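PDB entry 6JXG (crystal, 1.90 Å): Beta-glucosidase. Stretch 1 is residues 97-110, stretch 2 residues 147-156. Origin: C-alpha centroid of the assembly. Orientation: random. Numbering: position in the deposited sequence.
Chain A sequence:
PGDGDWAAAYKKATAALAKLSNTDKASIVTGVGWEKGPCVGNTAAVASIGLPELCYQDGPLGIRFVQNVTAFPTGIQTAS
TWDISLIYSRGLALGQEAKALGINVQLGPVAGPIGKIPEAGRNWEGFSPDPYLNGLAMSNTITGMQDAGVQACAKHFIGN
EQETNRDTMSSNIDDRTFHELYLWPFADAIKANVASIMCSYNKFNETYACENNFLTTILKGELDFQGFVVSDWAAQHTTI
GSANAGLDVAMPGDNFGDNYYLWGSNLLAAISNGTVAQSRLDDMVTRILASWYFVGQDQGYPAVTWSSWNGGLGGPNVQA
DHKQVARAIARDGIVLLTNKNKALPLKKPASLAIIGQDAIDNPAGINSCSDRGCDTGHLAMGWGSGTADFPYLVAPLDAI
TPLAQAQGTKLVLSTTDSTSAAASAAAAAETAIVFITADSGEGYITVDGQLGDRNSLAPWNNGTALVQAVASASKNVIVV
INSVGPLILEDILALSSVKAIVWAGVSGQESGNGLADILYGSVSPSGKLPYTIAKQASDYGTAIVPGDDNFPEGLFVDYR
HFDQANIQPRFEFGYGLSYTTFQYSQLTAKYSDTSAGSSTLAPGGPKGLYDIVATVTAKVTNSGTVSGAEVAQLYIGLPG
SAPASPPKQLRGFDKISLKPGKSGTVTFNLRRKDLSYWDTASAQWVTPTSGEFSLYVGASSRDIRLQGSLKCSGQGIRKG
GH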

# COMPACT_ATOMS: atom_id res chain seq x y z
N GLU A 97 -7.11 -6.37 15.93
CA GLU A 97 -6.36 -7.58 16.17
C GLU A 97 -5.01 -7.32 16.94
O GLU A 97 -4.62 -8.09 17.83
CB GLU A 97 -6.13 -8.40 14.89
CG GLU A 97 -7.43 -8.84 14.26
CD GLU A 97 -7.36 -9.92 13.18
OE1 GLU A 97 -6.29 -10.50 12.85
OE2 GLU A 97 -8.48 -10.15 12.60
N ALA A 98 -4.26 -6.31 16.48
CA ALA A 98 -2.97 -5.96 17.04
C ALA A 98 -3.18 -5.66 18.57
O ALA A 98 -2.48 -6.23 19.45
CB ALA A 98 -2.40 -4.76 16.31
N LYS A 99 -4.12 -4.77 18.90
CA LYS A 99 -4.37 -4.42 20.29
C LYS A 99 -4.72 -5.64 21.13
O LYS A 99 -4.23 -5.81 22.27
CB LYS A 99 -5.50 -3.37 20.41
CG LYS A 99 -5.97 -3.19 21.86
CD LYS A 99 -6.58 -1.82 22.15
CE LYS A 99 -7.06 -1.75 23.63
NZ LYS A 99 -8.33 -0.93 23.81
N ALA A 100 -5.60 -6.48 20.59
CA ALA A 100 -6.11 -7.62 21.33
C ALA A 100 -4.95 -8.61 21.68
O ALA A 100 -5.02 -9.32 22.67
CB ALA A 100 -7.23 -8.29 20.56
N LEU A 101 -3.91 -8.66 20.82
CA LEU A 101 -2.69 -9.39 21.06
C LEU A 101 -1.62 -8.68 21.91
O LEU A 101 -0.56 -9.24 22.12
CB LEU A 101 -2.08 -9.71 19.69
CG LEU A 101 -2.92 -10.73 18.89
CD1 LEU A 101 -2.33 -10.98 17.50
CD2 LEU A 101 -3.14 -12.06 19.58
N GLY A 102 -1.85 -7.42 22.29
CA GLY A 102 -0.96 -6.67 23.12
C GLY A 102 0.17 -6.07 22.28
O GLY A 102 1.15 -5.61 22.81
N ILE A 103 -0.01 -6.02 20.97
CA ILE A 103 0.99 -5.38 20.08
C ILE A 103 0.94 -3.88 20.26
O ILE A 103 -0.12 -3.24 20.08
CB ILE A 103 0.78 -5.80 18.62
CG1 ILE A 103 1.03 -7.29 18.51
CG2 ILE A 103 1.69 -5.01 17.66
CD1 ILE A 103 0.70 -7.92 17.22
N ASN A 104 2.08 -3.27 20.61
CA ASN A 104 2.08 -1.83 20.75
C ASN A 104 2.15 -1.04 19.40
O ASN A 104 1.41 -0.05 19.21
CB ASN A 104 3.17 -1.32 21.69
CG ASN A 104 2.93 -1.77 23.16
OD1 ASN A 104 2.10 -1.16 23.94
ND2 ASN A 104 3.56 -2.82 23.50
N VAL A 105 3.06 -1.49 18.54
CA VAL A 105 3.35 -0.84 17.26
C VAL A 105 3.18 -1.89 16.19
O VAL A 105 3.89 -2.91 16.20
CB VAL A 105 4.78 -0.26 17.23
CG1 VAL A 105 4.99 0.48 15.91
CG2 VAL A 105 4.94 0.67 18.45
N GLN A 106 2.25 -1.64 15.29
CA GLN A 106 2.02 -2.50 14.13
C GLN A 106 2.77 -1.89 12.95
O GLN A 106 2.53 -0.73 12.60
CB GLN A 106 0.53 -2.61 13.83
CG GLN A 106 0.18 -3.70 12.84
CD GLN A 106 0.56 -5.09 13.27
OE1 GLN A 106 0.64 -5.40 14.46
NE2 GLN A 106 0.73 -5.97 12.29
N LEU A 107 3.61 -2.71 12.28
CA LEU A 107 4.59 -2.15 11.34
C LEU A 107 3.96 -2.00 9.95
O LEU A 107 4.22 -2.80 9.04
CB LEU A 107 5.88 -3.03 11.33
CG LEU A 107 6.59 -3.02 12.71
CD1 LEU A 107 7.74 -3.98 12.68
CD2 LEU A 107 7.04 -1.63 13.16
N GLY A 108 3.08 -1.01 9.82
CA GLY A 108 2.55 -0.56 8.52
C GLY A 108 1.66 0.67 8.80
O GLY A 108 1.40 1.03 9.97
N PRO A 109 1.12 1.29 7.76
CA PRO A 109 1.15 0.89 6.40
C PRO A 109 2.39 1.43 5.62
O PRO A 109 3.26 2.02 6.17
CB PRO A 109 -0.13 1.46 5.84
CG PRO A 109 -0.33 2.78 6.59
CD PRO A 109 0.34 2.52 7.95
N VAL A 110 2.44 1.08 4.34
CA VAL A 110 3.60 1.31 3.51
C VAL A 110 3.40 2.45 2.53
O VAL A 110 2.60 2.34 1.58
CB VAL A 110 3.97 0.00 2.77
CG1 VAL A 110 5.09 0.26 1.78
CG2 VAL A 110 4.38 -1.12 3.75
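Stretch 2 (147-156) DAGVQACAKH

How does stretch 2 run along stretch 1? It leaves a helix at Gly149, whose positive phi closes a Schellman motif just as Gly102 does in stretch 1, then extends as a strand parallel to Val105 and Gln106. Gln151 N donates to Asn104 O at 3.0 Å, and Gln151 O accepts from Gln106 N at 3.0 Å, so Gln151 straddles Val105, their CA atoms 4.7 Å apart.

What settles the side chains at the start of the strand? Val150, chi1 p, points toward stretch 1 and places CG2 3.8 Å from Ala98 CB and 3.9 Å from Gln106 CB, filling the space between helix end and strand. In Lys99, t chi1 and t chi2 bring CD 3.4 Å from Ala148 O; t chi3 continues the extension. Gly149 has no side chain here, and a CB would lie 3.0 Å from Lys99 CD, a clash.

How does the pairing survive the bend beyond Gln106? Gly108 O accepts from Cys153 N at 3.0 Å, and after the cis peptide preceding Pro109, Pro109 O accepts from Lys155 N at 3.2 Å. Val105, chi1 t, and Leu107, m then t, bring CG1 and CD2 respectively to 4.1 Å from Cys153 CB, which the backbone places; chi1 t of Cys153 directs SG. Ala152 CB rests 3.6 Å from Gly108 O and 4.4 Å from Pro109 CD.

Why is Lys155 so extended? Its CA-to-CB bond points sideways, but chi1 p followed by three t torsions carries the amine back along stretch 1, where Lys155 NZ donates to Leu107 O at 3.0 Å. The buried ammonium thus gains a carbonyl partner, while Lys155 CE packs 3.8 Å from CG2 of Val110, chi1 t. Another cis peptide precedes His156, whose ring meets Val110 CG1 obliquely, with ND1 4.5 Å from that methyl.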

# COMPACT_ATOMS: atom_id res chain seq x y z
N ASP A 147 -7.43 4.43 15.63
CA ASP A 147 -8.73 4.44 16.29
C ASP A 147 -8.94 3.12 17.09
O ASP A 147 -9.58 3.18 18.12
CB ASP A 147 -9.89 4.61 15.27
CG ASP A 147 -10.07 6.02 14.77
OD1 ASP A 147 -9.43 6.97 15.28
OD2 ASP A 147 -10.91 6.17 13.84
N ALA A 148 -8.41 1.97 16.63
CA ALA A 148 -8.46 0.70 17.34
C ALA A 148 -7.54 0.62 18.50
O ALA A 148 -7.59 -0.33 19.22
CB ALA A 148 -8.14 -0.48 16.39
N GLY A 149 -6.59 1.55 18.60
CA GLY A 149 -5.74 1.67 19.76
C GLY A 149 -4.28 1.21 19.58
O GLY A 149 -3.50 1.26 20.56
N VAL A 150 -3.90 0.80 18.35
CA VAL A 150 -2.50 0.42 18.11
C VAL A 150 -1.78 1.67 17.53
O VAL A 150 -2.43 2.59 16.97
CB VAL A 150 -2.34 -0.79 17.12
CG1 VAL A 150 -2.60 -0.36 15.68
CG2 VAL A 150 -0.96 -1.38 17.18
N GLN A 151 -0.48 1.75 17.74
CA GLN A 151 0.36 2.77 17.06
C GLN A 151 0.68 2.26 15.64
O GLN A 151 1.13 1.12 15.47
CB GLN A 151 1.68 2.96 17.81
CG GLN A 151 1.50 3.46 19.24
CD GLN A 151 2.80 3.60 20.03
OE1 GLN A 151 2.97 3.00 21.15
NE2 GLN A 151 3.72 4.36 19.50
N ALA A 152 0.41 3.03 14.63
CA ALA A 152 0.81 2.68 13.29
C ALA A 152 2.23 3.20 13.04
O ALA A 152 2.78 4.00 13.81
CB ALA A 152 -0.17 3.31 12.26
N CYS A 153 2.84 2.67 11.99
CA CYS A 153 4.21 2.93 11.63
C CYS A 153 4.25 3.05 10.10
O CYS A 153 4.33 2.04 9.36
CB CYS A 153 5.13 1.79 12.07
SG CYS A 153 6.91 2.18 11.71
N ALA A 154 4.29 4.27 9.62
CA ALA A 154 4.49 4.51 8.22
C ALA A 154 5.93 4.18 7.79
O ALA A 154 6.92 4.77 8.29
CB ALA A 154 4.17 5.96 7.87
N LYS A 155 6.07 3.31 6.80
CA LYS A 155 7.41 2.83 6.41
C LYS A 155 7.47 2.80 4.87
O LYS A 155 6.38 2.71 4.23
CB LYS A 155 7.68 1.45 7.05
CG LYS A 155 6.90 0.26 6.53
CD LYS A 155 7.04 -0.97 7.44
CE LYS A 155 6.55 -2.16 6.67
NZ LYS A 155 6.62 -3.43 7.41
N HIS A 156 8.62 2.80 4.23
CA HIS A 156 9.98 2.88 4.73
C HIS A 156 10.51 4.21 4.17
O HIS A 156 10.45 4.47 2.94
CB HIS A 156 10.82 1.74 4.15
CG HIS A 156 10.19 0.39 4.28
ND1 HIS A 156 9.23 -0.06 3.39
CD2 HIS A 156 10.34 -0.58 5.20
CE1 HIS A 156 8.85 -1.28 3.76
NE2 HIS A 156 9.53 -1.62 4.83